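Geranyltranstransferase (Legionella pneumophila subsp. pneumophila, PDB 3LOM) probably catalyses the magnesium-dependent condensation of prenyl diphosphates to farnesyl diphosphate, as a trans-prenyltransferase of the FPP/GGPP synthase family. Local coordinates at residues I56-A61 with G70-I75; D63-D68 with M199-Q204; V130-L135 with A146-L151. All coordinates share one frame; numbering follows the deposited sequence. Where two conformers were deposited one is given.

How the contacts relate
The three contacts tie together five helices of one all-helical isoprenoid synthase fold. Contact 1 joins helices 53-64 and 69-91; contact 2 carries on from the C-terminal end of helix 53-64 to the end of helix 178-201, its centre about 8 Å from that of contact 1. Contact 3 pairs helices 113-135 and 141-155, with its centre about 13 Å from contact 1 and 14 Å from contact 2. Contacts 1 and 3 follow one another in the chain, each closing a short helical hairpin, whereas contact 2 spans the sequence that holds contact 3. Ile74 packs against Leu135, and Met199 against Ile147 and Leu151, which makes the three one continuous buried region.

Contact 1 of 3, residues I56-A61 with G70-I75; sequences ILVYLA and GVLDII
The hydroxyl of Tyr59 meets the carboxylate of Asp73 in a short hydrogen bond, with OH donating to OD1 at 2.6 Å. OD1 receives it on its anti lone pair, the one turned away from OD2, and lies at the edge of the ring near the ring plane. The carboxylate plane is turned 73° from that of the ring. A water donates to the same Tyr59 OH and to the carbonyl O of Asp73, so the phenol oxygen is tied to Asp73 twice, directly through OD1 and through the water to the carbonyl O. Further back along the ring, CD1 of Tyr59 touches CB of Leu72 at 3.7 Å. The leucine runs past both neighbours in the opposite direction: its CD2 comes to 3.4 Å from the carbonyl O of Val58 and 3.9 Å from Val58 CG1. That same CG1, anti to the backbone N (chi1 167°), also touches CG2 of Ile75 at 4.1 Å. These side chains close an antiparallel helical hairpin in the all-helical isoprenoid synthase fold, in which helices 53-64 and 69-91 are linked by a short loop. The axes of segments 56-61 and 70-75 approach to 9.2 Å, their directions 155° apart, and Tyr59 and Leu72 are the nearest pair of the two backbones. Outside the hairpin, helix 5-28 positions the polar pair: Arg19 forms a salt bridge to Asp73 OD1, Tyr16 stacks its ring on that of Tyr59, and Tyr23 packs against the side chain of Asp73. The cationic neighbour would probably favour a charged carboxylate in this buried setting.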
loop_
_atom_site.group_PDB
_atom_site.type_symbol
_atom_site.label_atom_id
_atom_site.label_comp_id
_atom_site.label_asym_id
_atom_site.label_seq_id
_atom_site.Cartn_x
_atom_site.Cartn_y
_atom_site.Cartn_z
ATOM N N ILE A 56 20.662 -0.150 -5.235
ATOM C CA ILE A 56 22.118 -0.177 -5.138
ATOM C C ILE A 56 22.588 0.004 -3.690
ATOM O O ILE A 56 23.446 -0.747 -3.215
ATOM C CB ILE A 56 22.771 0.894 -6.049
ATOM C CG1 ILE A 56 22.339 0.694 -7.508
ATOM C CG2 ILE A 56 24.298 0.843 -5.936
ATOM C CD1 ILE A 56 22.600 1.896 -8.416
ATOM N N LEU A 57 22.000 0.980 -2.995
ATOM C CA LEU A 57 22.312 1.245 -1.586
ATOM C C LEU A 57 22.003 0.042 -0.715
ATOM O O LEU A 57 22.789 -0.292 0.162
ATOM C CB LEU A 57 21.560 2.475 -1.070
ATOM C CG LEU A 57 21.954 3.828 -1.663
ATOM C CD1 LEU A 57 20.885 4.870 -1.354
ATOM C CD2 LEU A 57 23.331 4.280 -1.183
ATOM N N VAL A 58 20.869 -0.608 -0.978
ATOM C CA VAL A 58 20.530 -1.898 -0.366
ATOM C C VAL A 58 21.606 -2.971 -0.595
ATOM O O VAL A 58 21.994 -3.673 0.343
ATOM C CB VAL A 58 19.151 -2.395 -0.864
ATOM C CG1 VAL A 58 18.904 -3.862 -0.518
ATOM C CG2 VAL A 58 18.075 -1.544 -0.271
ATOM N N TYR A 59 22.093 -3.075 -1.831
ATOM C CA TYR A 59 23.117 -4.064 -2.176
ATOM C C TYR A 59 24.445 -3.770 -1.501
ATOM O O TYR A 59 25.066 -4.668 -0.945
ATOM C CB TYR A 59 23.311 -4.160 -3.695
ATOM C CG TYR A 59 22.211 -4.923 -4.404
ATOM C CD1 TYR A 59 21.862 -6.214 -4.003
ATOM C CD2 TYR A 59 21.534 -4.366 -5.489
ATOM C CE1 TYR A 59 20.856 -6.922 -4.650
ATOM C CE2 TYR A 59 20.526 -5.068 -6.143
ATOM C CZ TYR A 59 20.195 -6.344 -5.718
ATOM O OH TYR A 59 19.203 -7.046 -6.360
ATOM N N LEU A 60 24.855 -2.505 -1.533
ATOM C CA LEU A 60 26.142 -2.083 -0.984
ATOM C C LEU A 60 26.194 -2.091 0.546
ATOM O O LEU A 60 27.214 -2.471 1.128
ATOM C CB LEU A 60 26.531 -0.713 -1.534
ATOM C CG LEU A 60 26.893 -0.704 -3.019
ATOM C CD1 LEU A 60 27.379 0.666 -3.449
ATOM C CD2 LEU A 60 27.946 -1.758 -3.313
ATOM N N ALA A 61 25.095 -1.685 1.181
ATOM C CA ALA A 61 24.975 -1.742 2.636
ATOM C C ALA A 61 24.826 -3.178 3.112
ATOM O O ALA A 61 25.299 -3.529 4.195
ATOM C CB ALA A 61 23.798 -0.902 3.118
ATOM N N GLY A 70 20.418 -13.068 -2.026
ATOM C CA GLY A 70 19.032 -13.442 -2.316
ATOM C C GLY A 70 18.040 -12.587 -1.546
ATOM O O GLY A 70 17.063 -12.095 -2.121
ATOM N N VAL A 71 18.306 -12.411 -0.249
ATOM C CA VAL A 71 17.553 -11.501 0.636
ATOM C C VAL A 71 17.603 -10.050 0.122
ATOM O O VAL A 71 16.576 -9.359 0.069
ATOM C CB VAL A 71 18.068 -11.593 2.113
ATOM C CG1 VAL A 71 17.420 -10.532 3.023
ATOM C CG2 VAL A 71 17.835 -12.994 2.682
ATOM N N LEU A 72 18.798 -9.623 -0.282
ATOM C CA LEU A 72 19.030 -8.291 -0.829
ATOM C C LEU A 72 18.219 -7.980 -2.085
ATOM O O LEU A 72 17.720 -6.863 -2.227
ATOM C CB LEU A 72 20.522 -8.077 -1.092
ATOM C CG LEU A 72 21.379 -7.951 0.172
ATOM C CD1 LEU A 72 22.848 -7.751 -0.175
ATOM C CD2 LEU A 72 20.859 -6.801 1.028
ATOM N N ASP A 73 18.088 -8.966 -2.976
ATOM C CA ASP A 73 17.251 -8.853 -4.177
ATOM C C ASP A 73 15.820 -8.469 -3.830
ATOM O O ASP A 73 15.244 -7.570 -4.449
ATOM C CB ASP A 73 17.223 -10.177 -4.954
ATOM C CG ASP A 73 18.555 -10.518 -5.595
ATOM O OD1 ASP A 73 19.253 -9.595 -6.068
ATOM O OD2 ASP A 73 18.898 -11.720 -5.634
ATOM N N ILE A 74 15.276 -9.161 -2.832
ATOM C CA ILE A 74 13.899 -8.994 -2.378
ATOM C C ILE A 74 13.676 -7.619 -1.756
ATOM O O ILE A 74 12.714 -6.926 -2.117
ATOM C CB ILE A 74 13.515 -10.101 -1.367
ATOM C CG1 ILE A 74 13.691 -11.479 -2.010
ATOM C CG2 ILE A 74 12.088 -9.913 -0.864
ATOM C CD1 ILE A 74 13.919 -12.606 -1.021
ATOM N N ILE A 75 14.575 -7.229 -0.848
ATOM C CA ILE A 75 14.477 -5.943 -0.142
ATOM C C ILE A 75 14.548 -4.772 -1.116
ATOM O O ILE A 75 13.721 -3.857 -1.048
ATOM C CB ILE A 75 15.540 -5.797 0.997
ATOM C CG1 ILE A 75 15.323 -6.872 2.072
ATOM C CG2 ILE A 75 15.482 -4.388 1.624
ATOM C CD1 ILE A 75 16.341 -6.858 3.211
HETATM O O HOH W 1 16.701 -6.309 -6.784
#

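Contact 2 of 3, residues D63-D68 with M199-Q204; sequences DLIDVD and MVLAAQ
Val200, in the last turn of helix 178-201, touches Ile65, which follows the end of helix 53-64. The contact joins two helix termini of the isoprenoid synthase fold: a Schellman motif with Asp66 as its C-prime residue ends the first helix, and a type I beta turn from Leu201 to Gln204 begins at the last residue of the second. CG1 of Val200 lies 3.8 Å from CD1 of Ile65; chi1 of Ile65 (63°) puts its CG1 beside the same Val200 CG1, at 4.1 Å. The Val200 carbonyl O is also close to Ile65 CD1, at 3.7 Å. Leu201 starts out pointing away from the other segment, yet its CD2 reaches back to 4.3 Å from Ile65 CD1; its side chain also packs on Leu215 of helix 209-236. Ala203 directs its CB at CG2 of Val67, 3.7 Å away, while Leu72 of helix 69-91 lies against Val67 as well. Gln204 slides past Ile65 in the opposite direction, its CG 3.7 Å from Ile65 CD1. A bend at chi2 (-79°) turns CD, and with it the amide, from the line of the chain. NE2 comes within 2.9 Å of the Ile65 carbonyl O, but at an angle too poor for a hydrogen bond, and OE1 stands 3.5 Å from CG2 of Val67.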
loop_
_atom_site.group_PDB
_atom_site.type_symbol
_atom_site.label_atom_id
_atom_site.label_comp_id
_atom_site.label_asym_id
_atom_site.label_seq_id
_atom_site.Cartn_x
_atom_site.Cartn_y
_atom_site.Cartn_z
ATOM N N ASP A 63 26.163 -5.813 1.645
ATOM C CA ASP A 63 27.499 -6.391 1.527
ATOM C C ASP A 63 28.353 -6.096 2.748
ATOM O O ASP A 63 29.085 -6.969 3.216
ATOM C CB ASP A 63 28.208 -5.856 0.281
ATOM C CG ASP A 63 28.025 -6.751 -0.929
ATOM O OD1 ASP A 63 27.198 -7.689 -0.877
ATOM O OD2 ASP A 63 28.720 -6.513 -1.939
ATOM N N LEU A 64 28.243 -4.866 3.254
ATOM C CA LEU A 64 29.024 -4.398 4.401
ATOM C C LEU A 64 28.812 -5.236 5.654
ATOM O O LEU A 64 29.759 -5.484 6.400
ATOM C CB LEU A 64 28.723 -2.928 4.690
ATOM C CG LEU A 64 29.305 -1.914 3.702
ATOM C CD1 LEU A 64 28.693 -0.536 3.909
ATOM C CD2 LEU A 64 30.810 -1.855 3.821
ATOM N N ILE A 65 27.578 -5.684 5.867
ATOM C CA ILE A 65 27.287 -6.606 6.967
ATOM C C ILE A 65 27.028 -8.042 6.486
ATOM O O ILE A 65 26.438 -8.855 7.210
ATOM C CB ILE A 65 26.153 -6.083 7.908
ATOM C CG1 ILE A 65 24.813 -5.942 7.171
ATOM C CG2 ILE A 65 26.576 -4.766 8.553
ATOM C CD1 ILE A 65 23.638 -5.690 8.094
ATOM N N ASP A 66 27.488 -8.330 5.265
ATOM C CA ASP A 66 27.529 -9.687 4.687
ATOM C C ASP A 66 26.215 -10.487 4.731
ATOM O O ASP A 66 26.218 -11.684 5.038
ATOM C CB ASP A 66 28.677 -10.504 5.307
ATOM C CG ASP A 66 30.029 -9.834 5.143
ATOM O OD1 ASP A 66 30.720 -9.654 6.165
ATOM O OD2 ASP A 66 30.400 -9.483 4.000
ATOM N N VAL A 67 25.098 -9.831 4.431
ATOM C CA VAL A 67 23.815 -10.538 4.375
ATOM C C VAL A 67 23.620 -11.172 2.986
ATOM O O VAL A 67 24.195 -10.702 1.995
ATOM C CB VAL A 67 22.618 -9.639 4.843
ATOM C CG1 VAL A 67 22.337 -8.536 3.858
ATOM C CG2 VAL A 67 21.364 -10.474 5.122
ATOM N N ASP A 68 22.848 -12.259 2.946
ATOM C CA ASP A 68 22.618 -13.045 1.732
ATOM C C ASP A 68 22.095 -12.186 0.584
ATOM O O ASP A 68 21.192 -11.366 0.774
ATOM C CB ASP A 68 21.649 -14.195 2.026
ATOM C CG ASP A 68 21.501 -15.150 0.857
ATOM O OD1 ASP A 68 20.354 -15.371 0.413
ATOM O OD2 ASP A 68 22.529 -15.675 0.379
ATOM N N MET A 199 16.183 -1.635 6.707
ATOM C CA MET A 199 15.675 -2.962 6.310
ATOM C C MET A 199 16.818 -3.986 6.221
ATOM O O MET A 199 16.640 -5.149 6.581
ATOM C CB MET A 199 14.882 -2.902 4.997
ATOM C CG MET A 199 13.429 -2.441 5.152
ATOM S SD MET A 199 12.476 -2.309 3.615
ATOM C CE MET A 199 13.410 -1.078 2.861
ATOM N N VAL A 200 17.983 -3.527 5.758
ATOM C CA VAL A 200 19.208 -4.326 5.717
ATOM C C VAL A 200 19.657 -4.720 7.136
ATOM O O VAL A 200 20.043 -5.870 7.372
ATOM C CB VAL A 200 20.325 -3.587 4.894
ATOM C CG1 VAL A 200 21.730 -3.977 5.331
ATOM C CG2 VAL A 200 20.154 -3.853 3.400
ATOM N N LEU A 201 19.558 -3.777 8.076
ATOM C CA LEU A 201 19.914 -4.011 9.483
ATOM C C LEU A 201 18.986 -4.991 10.197
ATOM O O LEU A 201 19.426 -5.737 11.072
ATOM C CB LEU A 201 19.972 -2.692 10.259
ATOM C CG LEU A 201 21.228 -1.844 10.040
ATOM C CD1 LEU A 201 20.992 -0.419 10.509
ATOM C CD2 LEU A 201 22.460 -2.455 10.723
ATOM N N ALA A 202 17.713 -5.002 9.810
ATOM C CA ALA A 202 16.733 -5.894 10.426
ATOM C C ALA A 202 16.857 -7.351 9.950
ATOM O O ALA A 202 16.119 -8.223 10.415
ATOM C CB ALA A 202 15.318 -5.362 10.213
ATOM N N ALA A 203 17.797 -7.605 9.038
ATOM C CA ALA A 203 18.110 -8.965 8.588
ATOM C C ALA A 203 18.992 -9.740 9.576
ATOM O O ALA A 203 19.039 -10.972 9.528
ATOM C CB ALA A 203 18.759 -8.934 7.223
ATOM N N GLN A 204 19.684 -9.023 10.464
ATOM C CA GLN A 204 20.581 -9.656 11.439
ATOM C C GLN A 204 20.040 -9.581 12.867
ATOM O O GLN A 204 19.318 -8.646 13.224
ATOM C CB GLN A 204 21.990 -9.051 11.388
ATOM C CG GLN A 204 22.464 -8.585 10.016
ATOM C CD GLN A 204 22.946 -9.712 9.118
ATOM O OE1 GLN A 204 22.148 -10.475 8.568
ATOM N NE2 GLN A 204 24.259 -9.803 8.942
#

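Contact 3 of 3, residues V130-L135 with A146-L151; sequences VLLMRL and AITQVL
Leu131 has its CG anti to the carbonyl carbon (chi1 -74°) and its CD1 extended beyond it (chi2 170°), where this methyl meets CG2 of Thr148 at 3.8 Å; the threonine CG2 is placed there by standing anti to its own backbone N. The pair, sliding past each other in opposite directions, lies near the closed end of an antiparallel helical hairpin of the isoprenoid synthase fold. Helix 113-135 runs in and helix 141-155 returns; the axes of segments 130-135 and 146-151 approach to 10.2 Å, their directions 161° apart, and Leu131 and Thr148 are the residues whose backbones come nearest. The two methyls of Leu131 divide the opposing surface between them. CD1 serves Leu151 as well as Thr148, touching Leu151 CD2 at 3.8 Å, while CD2 turns to CG2 of Ile147 at 3.9 Å. One turn on, Leu135 meets the same isoleucine tip to tip, its CD1 3.9 Å from Ile147 CG2, so that this branch is gripped by two leucines. The interface between the segments is thus almost wholly apolar, and its single polar side-chain atom, Thr148 OG1, is satisfied within its own helix by a hydrogen bond to the carbonyl O of Val144. Around the hairpin, helix 69-91 lies against Leu131 through Ala78 and against Leu151 through Thr82, and Met199 of helix 178-201 also packs on Leu151. One flank of the contact reaches the dimer interface, where Leu132 packs on Gln149 of the second subunit and Thr148 on Leu132 of that subunit. Within the chain Leu132 and Thr148 also meet, their side chains crossing at about a right angle, with CD2 of Leu132 3.8 Å from OG1 of Thr148.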
loop_
_atom_site.group_PDB
_atom_site.type_symbol
_atom_site.label_atom_id
_atom_site.label_comp_id
_atom_site.label_asym_id
_atom_site.label_seq_id
_atom_site.Cartn_x
_atom_site.Cartn_y
_atom_site.Cartn_z
ATOM N N VAL A 130 5.762 -9.170 -2.011
ATOM C CA VAL A 130 7.120 -9.635 -2.285
ATOM C C VAL A 130 7.937 -9.851 -1.003
ATOM O O VAL A 130 8.625 -10.869 -0.874
ATOM C CB VAL A 130 7.849 -8.659 -3.247
ATOM C CG1 VAL A 130 9.325 -9.015 -3.412
ATOM C CG2 VAL A 130 7.159 -8.656 -4.595
ATOM N N LEU A 131 7.846 -8.909 -0.061
ATOM C CA LEU A 131 8.532 -9.043 1.225
ATOM C C LEU A 131 8.032 -10.261 1.979
ATOM O O LEU A 131 8.824 -11.099 2.382
ATOM C CB LEU A 131 8.371 -7.795 2.092
ATOM C CG LEU A 131 9.160 -6.543 1.712
ATOM C CD1 LEU A 131 8.670 -5.361 2.526
ATOM C CD2 LEU A 131 10.661 -6.721 1.861
ATOM N N LEU A 132 6.716 -10.372 2.128
ATOM C CA LEU A 132 6.122 -11.461 2.892
ATOM C C LEU A 132 6.299 -12.878 2.330
ATOM O O LEU A 132 6.648 -13.779 3.093
ATOM C CB LEU A 132 4.644 -11.193 3.157
ATOM C CG LEU A 132 4.270 -9.958 3.979
ATOM C CD1 LEU A 132 2.773 -9.959 4.152
ATOM C CD2 LEU A 132 4.996 -9.887 5.331
ATOM N N MET A 133 6.069 -13.088 1.029
ATOM C CA MET A 133 6.161 -14.436 0.450
ATOM C C MET A 133 7.603 -14.899 0.172
ATOM O O MET A 133 7.931 -16.070 0.372
ATOM C CB MET A 133 5.239 -14.612 -0.779
ATOM C CG MET A 133 5.619 -13.842 -2.049
ATOM S SD MET A 133 4.378 -13.929 -3.367
ATOM C CE MET A 133 5.136 -12.847 -4.586
ATOM N N ARG A 134 8.457 -13.975 -0.278
ATOM C CA ARG A 134 9.831 -14.322 -0.673
ATOM C C ARG A 134 10.857 -14.379 0.464
ATOM O O ARG A 134 11.827 -15.135 0.372
ATOM C CB ARG A 134 10.342 -13.413 -1.802
ATOM C CG ARG A 134 9.514 -13.446 -3.083
ATOM C CD ARG A 134 9.678 -14.762 -3.834
ATOM N NE ARG A 134 8.788 -14.853 -4.989
ATOM C CZ ARG A 134 9.094 -14.432 -6.215
ATOM N NH1 ARG A 134 10.276 -13.876 -6.464
ATOM N NH2 ARG A 134 8.211 -14.563 -7.195
ATOM N N LEU A 135 10.659 -13.586 1.519
ATOM C CA LEU A 135 11.574 -13.606 2.673
ATOM C C LEU A 135 11.312 -14.765 3.635
ATOM O O LEU A 135 12.228 -15.207 4.330
ATOM C CB LEU A 135 11.542 -12.283 3.453
ATOM C CG LEU A 135 12.166 -11.015 2.863
ATOM C CD1 LEU A 135 11.881 -9.834 3.774
ATOM C CD2 LEU A 135 13.659 -11.160 2.631
ATOM N N ALA A 146 9.528 -7.299 11.046
ATOM C CA ALA A 146 10.271 -6.070 11.351
ATOM C C ALA A 146 10.806 -5.353 10.113
ATOM O O ALA A 146 10.856 -4.124 10.097
ATOM C CB ALA A 146 11.403 -6.339 12.354
ATOM N N ILE A 147 11.198 -6.123 9.094
ATOM C CA ILE A 147 11.647 -5.586 7.799
ATOM C C ILE A 147 10.505 -4.838 7.093
ATOM O O ILE A 147 10.698 -3.737 6.559
ATOM C CB ILE A 147 12.227 -6.713 6.885
ATOM C CG1 ILE A 147 13.641 -7.088 7.335
ATOM C CG2 ILE A 147 12.245 -6.304 5.396
ATOM C CD1 ILE A 147 14.082 -8.464 6.900
ATOM N N THR A 148 9.315 -5.432 7.128
ATOM C CA THR A 148 8.141 -4.871 6.461
ATOM C C THR A 148 7.627 -3.646 7.231
ATOM O O THR A 148 7.130 -2.690 6.621
ATOM C CB THR A 148 7.037 -5.940 6.277
ATOM O OG1 THR A 148 7.628 -7.162 5.820
ATOM C CG2 THR A 148 5.991 -5.487 5.260
ATOM N N GLN A 149 7.782 -3.682 8.557
ATOM C CA GLN A 149 7.487 -2.550 9.447
ATOM C C GLN A 149 8.263 -1.303 9.051
ATOM O O GLN A 149 7.683 -0.225 8.932
ATOM C CB GLN A 149 7.817 -2.916 10.898
ATOM C CG GLN A 149 7.092 -2.089 11.953
ATOM C CD GLN A 149 5.861 -2.789 12.504
ATOM O OE1 GLN A 149 4.731 -2.451 12.147
ATOM N NE2 GLN A 149 6.074 -3.772 13.376
ATOM N N VAL A 150 9.566 -1.458 8.830
ATOM C CA VAL A 150 10.428 -0.349 8.410
ATOM C C VAL A 150 9.922 0.386 7.150
ATOM O O VAL A 150 9.853 1.618 7.143
ATOM C CB VAL A 150 11.890 -0.819 8.214
ATOM C CG1 VAL A 150 12.758 0.311 7.674
ATOM C CG2 VAL A 150 12.472 -1.356 9.528
ATOM N N LEU A 151 9.552 -0.372 6.113
ATOM C CA LEU A 151 9.104 0.195 4.835
ATOM C C LEU A 151 7.763 0.901 4.961
ATOM O O LEU A 151 7.568 1.996 4.443
ATOM C CB LEU A 151 8.999 -0.902 3.761
ATOM C CG LEU A 151 8.635 -0.504 2.322
ATOM C CD1 LEU A 151 9.700 0.382 1.684
ATOM C CD2 LEU A 151 8.430 -1.745 1.478
#